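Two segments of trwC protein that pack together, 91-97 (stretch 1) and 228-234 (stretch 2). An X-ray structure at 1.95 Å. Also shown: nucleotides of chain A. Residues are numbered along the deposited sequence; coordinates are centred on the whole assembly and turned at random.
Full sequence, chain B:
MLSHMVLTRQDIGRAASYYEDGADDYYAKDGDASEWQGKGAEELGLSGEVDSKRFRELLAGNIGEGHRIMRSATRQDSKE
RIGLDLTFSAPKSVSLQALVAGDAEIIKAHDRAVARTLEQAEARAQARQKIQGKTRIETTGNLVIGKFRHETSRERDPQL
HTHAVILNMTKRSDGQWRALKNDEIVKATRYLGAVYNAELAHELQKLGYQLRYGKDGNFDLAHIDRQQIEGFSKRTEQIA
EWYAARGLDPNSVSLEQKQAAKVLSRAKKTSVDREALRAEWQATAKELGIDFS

Stretch 1, residues 91-97: PKSVSLQ
Stretch 2 228-234: QIEGFSK

A lysine that serves protein and DNA at once is the striking feature of this contact. From the first turn of a helix, Lys92 NZ donates a weak hydrogen bond to Phe232 O at 3.0 Å and a second hydrogen bond to OP1 of DC24 at 2.9 Å, so one ammonium group ties the two stretches to the nucleic acid backbone. Its side chain runs t, p, p, t through chi1 to chi4, the two p torsions folding the chain; along the way Lys92 CE comes within 3.4 Å of Ser233 OG and 3.1 Å of DT23 O3'.

The example illustrates how a polar anchor and apolar packing can share one contact. Stretch 1 has Pro91 at the N-cap (phi/psi -60/153), then helix from Lys92 to Gln97, with Ser95 N bonded to Pro91 O at 3.1 Å and Leu96 N to Lys92 O at 2.9 Å. Lys92 and Leu96, one turn apart, both point their CA-to-CB bonds toward stretch 2. In register, Lys92 CA lies 6.2 Å from Ile229 CA.

Ile229, with chi1 and chi2 both m, starts sideways, but its tip reaches across: CD1 lies 3.3 Å from Ser93 N, 3.7 Å from Lys92 CB and 4.2 Å from Leu96 CD2. Leu96, off-rotamer at chi1 -92° and chi2 33°, also meets Phe232 (chi1 m, chi2 106°). Leu96 CD2 sits 3.8 Å from Phe232 CD1, obliquely to the ring, while Leu96 CD1 makes an off-centre CH-pi contact, 4.3 Å from the Phe232 ring centroid.

Stretch 2 begins as helix and passes through a type I turn from Glu230 to Ser233, closed by Ser233 N to Glu230 O at 3.0 Å. Phe232 (-120/23) and Ser233 (-127/62) are the last two residues of that turn, and Ser233 OG, at chi1 m, donates back to Ile229 O at 2.9 Å.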

ATOM      1  N   PRO B  91      -0.849  11.802  -0.482  1.00 17.40           N
ATOM      2  CA  PRO B  91      -0.702  12.839  -1.503  1.00 16.33           C
ATOM      3  C   PRO B  91       0.727  13.361  -1.334  1.00 13.36           C
ATOM      4  O   PRO B  91       1.275  13.283  -0.241  1.00 12.80           O
ATOM      5  CB  PRO B  91      -1.738  13.875  -1.089  1.00 20.70           C
ATOM      6  CG  PRO B  91      -2.833  13.018  -0.500  1.00 16.46           C
ATOM      7  CD  PRO B  91      -2.059  12.031   0.332  1.00 15.13           C
ATOM      8  N   LYS B  92       1.325  13.884  -2.397  1.00 12.10           N
ATOM      9  CA  LYS B  92       2.706  14.370  -2.321  1.00 12.96           C
ATOM     10  C   LYS B  92       2.914  15.468  -1.275  1.00 13.20           C
ATOM     11  O   LYS B  92       3.893  15.437  -0.537  1.00 14.45           O
ATOM     12  CB  LYS B  92       3.173  14.873  -3.698  1.00  8.92           C
ATOM     13  CG  LYS B  92       4.641  15.309  -3.740  1.00 12.20           C
ATOM     14  CD  LYS B  92       5.599  14.143  -3.461  1.00 18.24           C
ATOM     15  CE  LYS B  92       5.486  13.050  -4.531  1.00 14.79           C
ATOM     16  NZ  LYS B  92       6.510  11.983  -4.361  1.00 16.55           N
ATOM     17  N   SER B  93       2.008  16.442  -1.222  1.00 12.45           N
ATOM     18  CA  SER B  93       2.132  17.526  -0.243  1.00 18.88           C
ATOM     19  C   SER B  93       2.201  16.968   1.170  1.00 18.77           C
ATOM     20  O   SER B  93       2.912  17.498   2.026  1.00 20.91           O
ATOM     21  CB  SER B  93       0.947  18.487  -0.337  1.00 19.97           C
ATOM     22  OG  SER B  93      -0.265  17.833  -0.005  1.00 20.98           O
ATOM     23  N   VAL B  94       1.454  15.898   1.413  1.00 17.79           N
ATOM     24  CA  VAL B  94       1.439  15.277   2.726  1.00 15.50           C
ATOM     25  C   VAL B  94       2.796  14.639   3.008  1.00 18.19           C
ATOM     26  O   VAL B  94       3.340  14.789   4.110  1.00 15.80           O
ATOM     27  CB  VAL B  94       0.299  14.234   2.818  1.00 16.93           C
ATOM     28  CG1 VAL B  94       0.349  13.497   4.158  1.00 12.85           C
ATOM     29  CG2 VAL B  94      -1.043  14.947   2.665  1.00 17.17           C
ATOM     30  N   SER B  95       3.355  13.941   2.021  1.00 14.37           N
ATOM     31  CA  SER B  95       4.671  13.328   2.206  1.00 17.36           C
ATOM     32  C   SER B  95       5.705  14.424   2.481  1.00 12.89           C
ATOM     33  O   SER B  95       6.596  14.252   3.320  1.00 18.78           O
ATOM     34  CB  SER B  95       5.089  12.531   0.959  1.00 16.16           C
ATOM     35  OG  SER B  95       4.252  11.395   0.764  1.00 16.26           O
ATOM     36  N   LEU B  96       5.578  15.552   1.784  1.00 14.09           N
ATOM     37  CA  LEU B  96       6.511  16.670   1.953  1.00 20.26           C
ATOM     38  C   LEU B  96       6.466  17.278   3.351  1.00 21.40           C
ATOM     39  O   LEU B  96       7.504  17.518   3.976  1.00 21.35           O
ATOM     40  CB  LEU B  96       6.211  17.764   0.926  1.00 17.91           C
ATOM     41  CG  LEU B  96       6.944  17.750  -0.420  1.00 25.31           C
ATOM     42  CD1 LEU B  96       7.230  16.336  -0.886  1.00 25.10           C
ATOM     43  CD2 LEU B  96       6.114  18.519  -1.430  1.00 19.74           C
ATOM     44  N   GLN B  97       5.258  17.530   3.838  1.00 22.63           N
ATOM     45  CA  GLN B  97       5.082  18.121   5.157  1.00 20.22           C
ATOM     46  C   GLN B  97       5.604  17.180   6.233  1.00 21.30           C
ATOM     47  O   GLN B  97       6.227  17.609   7.201  1.00 21.87           O
ATOM     48  CB  GLN B  97       3.600  18.429   5.414  1.00 19.60           C
ATOM     49  CG  GLN B  97       3.343  19.347   6.611  1.00 22.26           C
ATOM     50  CD  GLN B  97       3.766  20.782   6.344  1.00 22.16           C
ATOM     51  OE1 GLN B  97       3.515  21.320   5.269  1.00 22.95           O
ATOM     52  NE2 GLN B  97       4.395  21.414   7.331  1.00 22.18           N
ATOM     53  N   GLN B 228       5.247  22.925  -7.067  1.00 22.84           N
ATOM     54  CA  GLN B 228       6.099  22.440  -5.988  1.00 22.18           C
ATOM     55  C   GLN B 228       5.919  20.933  -5.853  1.00 23.61           C
ATOM     56  O   GLN B 228       6.876  20.201  -5.589  1.00 23.52           O
ATOM     57  CB  GLN B 228       5.745  23.167  -4.677  1.00 20.60           C
ATOM     58  CG  GLN B 228       5.887  24.687  -4.811  1.00 22.65           C
ATOM     59  CD  GLN B 228       5.316  25.474  -3.637  1.00 29.17           C
ATOM     60  OE1 GLN B 228       4.267  25.133  -3.093  1.00 27.77           O
ATOM     61  NE2 GLN B 228       6.001  26.548  -3.259  1.00 27.60           N
ATOM     62  N   ILE B 229       4.685  20.472  -6.036  1.00 20.24           N
ATOM     63  CA  ILE B 229       4.386  19.045  -5.956  1.00 21.20           C
ATOM     64  C   ILE B 229       5.164  18.319  -7.056  1.00 20.70           C
ATOM     65  O   ILE B 229       5.863  17.334  -6.796  1.00 18.15           O
ATOM     66  CB  ILE B 229       2.866  18.787  -6.154  1.00 18.89           C
ATOM     67  CG1 ILE B 229       2.093  19.200  -4.900  1.00 19.32           C
ATOM     68  CG2 ILE B 229       2.610  17.348  -6.512  1.00 13.08           C
ATOM     69  CD1 ILE B 229       2.593  18.571  -3.627  1.00 31.37           C
ATOM     70  N   GLU B 230       5.054  18.827  -8.282  1.00 20.70           N
ATOM     71  CA  GLU B 230       5.730  18.217  -9.418  1.00 22.68           C
ATOM     72  C   GLU B 230       7.247  18.227  -9.241  1.00 22.27           C
ATOM     73  O   GLU B 230       7.942  17.330  -9.723  1.00 18.78           O
ATOM     74  CB  GLU B 230       5.331  18.942 -10.707  1.00 24.90           C
ATOM     75  CG  GLU B 230       3.822  19.083 -10.850  1.00 36.80           C
ATOM     76  CD  GLU B 230       3.380  19.600 -12.203  1.00 42.71           C
ATOM     77  OE1 GLU B 230       3.990  20.567 -12.706  1.00 45.49           O
ATOM     78  OE2 GLU B 230       2.404  19.045 -12.757  1.00 45.73           O
ATOM     79  N   GLY B 231       7.751  19.233  -8.534  1.00 19.80           N
ATOM     80  CA  GLY B 231       9.180  19.327  -8.300  1.00 21.50           C
ATOM     81  C   GLY B 231       9.685  18.173  -7.456  1.00 21.79           C
ATOM     82  O   GLY B 231      10.885  17.931  -7.395  1.00 21.64           O
ATOM     83  N   PHE B 232       8.768  17.478  -6.788  1.00 16.02           N
ATOM     84  CA  PHE B 232       9.110  16.329  -5.946  1.00 14.98           C
ATOM     85  C   PHE B 232       8.398  15.067  -6.455  1.00 12.90           C
ATOM     86  O   PHE B 232       8.194  14.110  -5.700  1.00 15.37           O
ATOM     87  CB  PHE B 232       8.690  16.566  -4.483  1.00 17.66           C
ATOM     88  CG  PHE B 232       9.666  17.387  -3.680  1.00 15.46           C
ATOM     89  CD1 PHE B 232       9.384  18.713  -3.353  1.00 14.10           C
ATOM     90  CD2 PHE B 232      10.849  16.821  -3.216  1.00 18.12           C
ATOM     91  CE1 PHE B 232      10.273  19.465  -2.568  1.00 14.67           C
ATOM     92  CE2 PHE B 232      11.739  17.563  -2.434  1.00 20.85           C
ATOM     93  CZ  PHE B 232      11.446  18.889  -2.112  1.00 15.39           C
ATOM     94  N   SER B 233       8.019  15.070  -7.728  1.00 16.93           N
ATOM     95  CA  SER B 233       7.335  13.921  -8.328  1.00 14.51           C
ATOM     96  C   SER B 233       8.058  13.471  -9.593  1.00 12.53           C
ATOM     97  O   SER B 233       7.497  13.496 -10.686  1.00 14.73           O
ATOM     98  CB  SER B 233       5.883  14.275  -8.672  1.00 15.52           C
ATOM     99  OG  SER B 233       5.147  14.614  -7.505  1.00 17.17           O
ATOM    100  N   LYS B 234       9.305  13.048  -9.428  1.00 16.82           N
ATOM    101  CA  LYS B 234      10.129  12.597 -10.543  1.00 16.00           C
ATOM    102  C   LYS B 234       9.542  11.408 -11.290  1.00 14.73           C
ATOM    103  O   LYS B 234       9.612  11.360 -12.512  1.00 16.71           O
ATOM    104  CB  LYS B 234      11.540  12.259 -10.041  1.00 19.06           C
ATOM    105  CG  LYS B 234      12.337  13.485  -9.580  1.00 24.58           C
ATOM    106  CD  LYS B 234      13.696  13.077  -9.008  1.00 29.31           C
ATOM    107  CE  LYS B 234      14.494  14.288  -8.548  1.00 32.67           C
ATOM    108  NZ  LYS B 234      15.822  13.888  -7.981  1.00 33.86           N
TER
ATOM    109  P    DT A  23      -0.600  13.579  -8.450  1.00 18.76           P
ATOM    110  OP1  DT A  23      -0.737  14.601  -7.384  1.00 19.10           O
ATOM    111  OP2  DT A  23      -0.565  14.000  -9.871  1.00 16.00           O
ATOM    112  O5'  DT A  23       0.662  12.646  -8.131  1.00 19.18           O
ATOM    113  C5'  DT A  23       1.992  13.195  -7.914  1.00 16.12           C
ATOM    114  C4'  DT A  23       2.686  12.431  -6.804  1.00 14.25           C
ATOM    115  O4'  DT A  23       1.773  12.356  -5.702  1.00 16.48           O
ATOM    116  C3'  DT A  23       3.172  10.996  -7.086  1.00 13.45           C
ATOM    117  O3'  DT A  23       4.564  11.050  -6.732  1.00 17.78           O
ATOM    118  C2'  DT A  23       2.854  10.248  -5.802  1.00 16.84           C
ATOM    119  C1'  DT A  23       1.871  11.122  -5.047  1.00 17.40           C
ATOM    120  N1   DT A  23       0.509  10.662  -4.715  1.00 18.45           N
ATOM    121  C2   DT A  23       0.340   9.465  -4.066  1.00 16.34           C
ATOM    122  O2   DT A  23       1.248   8.675  -3.881  1.00 16.58           O
ATOM    123  N3   DT A  23      -0.942   9.231  -3.630  1.00 17.20           N
ATOM    124  C4   DT A  23      -2.046  10.050  -3.802  1.00 17.33           C
ATOM    125  O4   DT A  23      -3.127   9.725  -3.316  1.00 17.88           O
ATOM    126  C5   DT A  23      -1.803  11.259  -4.561  1.00 16.54           C
ATOM    127  C7   DT A  23      -2.933  12.202  -4.831  1.00 14.17           C
ATOM    128  C6   DT A  23      -0.560  11.489  -4.986  1.00 16.71           C
ATOM    129  P    DC A  24       5.704  10.271  -7.557  1.00 16.78           P
ATOM    130  OP1  DC A  24       6.808  10.202  -6.566  1.00 17.01           O
ATOM    131  OP2  DC A  24       5.912  10.974  -8.850  1.00 14.02           O
ATOM    132  O5'  DC A  24       5.156   8.802  -7.856  1.00 15.97           O
ATOM    133  C5'  DC A  24       5.192   7.742  -6.887  1.00 15.52           C
ATOM    134  C4'  DC A  24       4.475   6.540  -7.455  1.00 16.87           C
ATOM    135  O4'  DC A  24       3.219   6.999  -7.995  1.00 17.53           O
ATOM    136  C3'  DC A  24       5.211   5.848  -8.610  1.00 14.53           C
ATOM    137  O3'  DC A  24       5.522   4.545  -8.069  1.00 21.95           O
ATOM    138  C2'  DC A  24       4.093   5.440  -9.556  1.00 13.22           C
ATOM    139  C1'  DC A  24       2.898   6.281  -9.166  1.00 16.24           C
ATOM    140  N1   DC A  24       2.280   7.185 -10.147  1.00 19.81           N
ATOM    141  C2   DC A  24       1.465   6.620 -11.132  1.00 21.21           C
ATOM    142  O2   DC A  24       1.389   5.391 -11.201  1.00 23.38           O
ATOM    143  N3   DC A  24       0.782   7.428 -11.973  1.00 20.20           N
ATOM    144  C4   DC A  24       0.901   8.752 -11.864  1.00 23.35           C
ATOM    145  N4   DC A  24       0.185   9.515 -12.692  1.00 24.43           N
ATOM    146  C5   DC A  24       1.759   9.356 -10.896  1.00 21.35           C
ATOM    147  C6   DC A  24       2.432   8.541 -10.073  1.00 17.74           C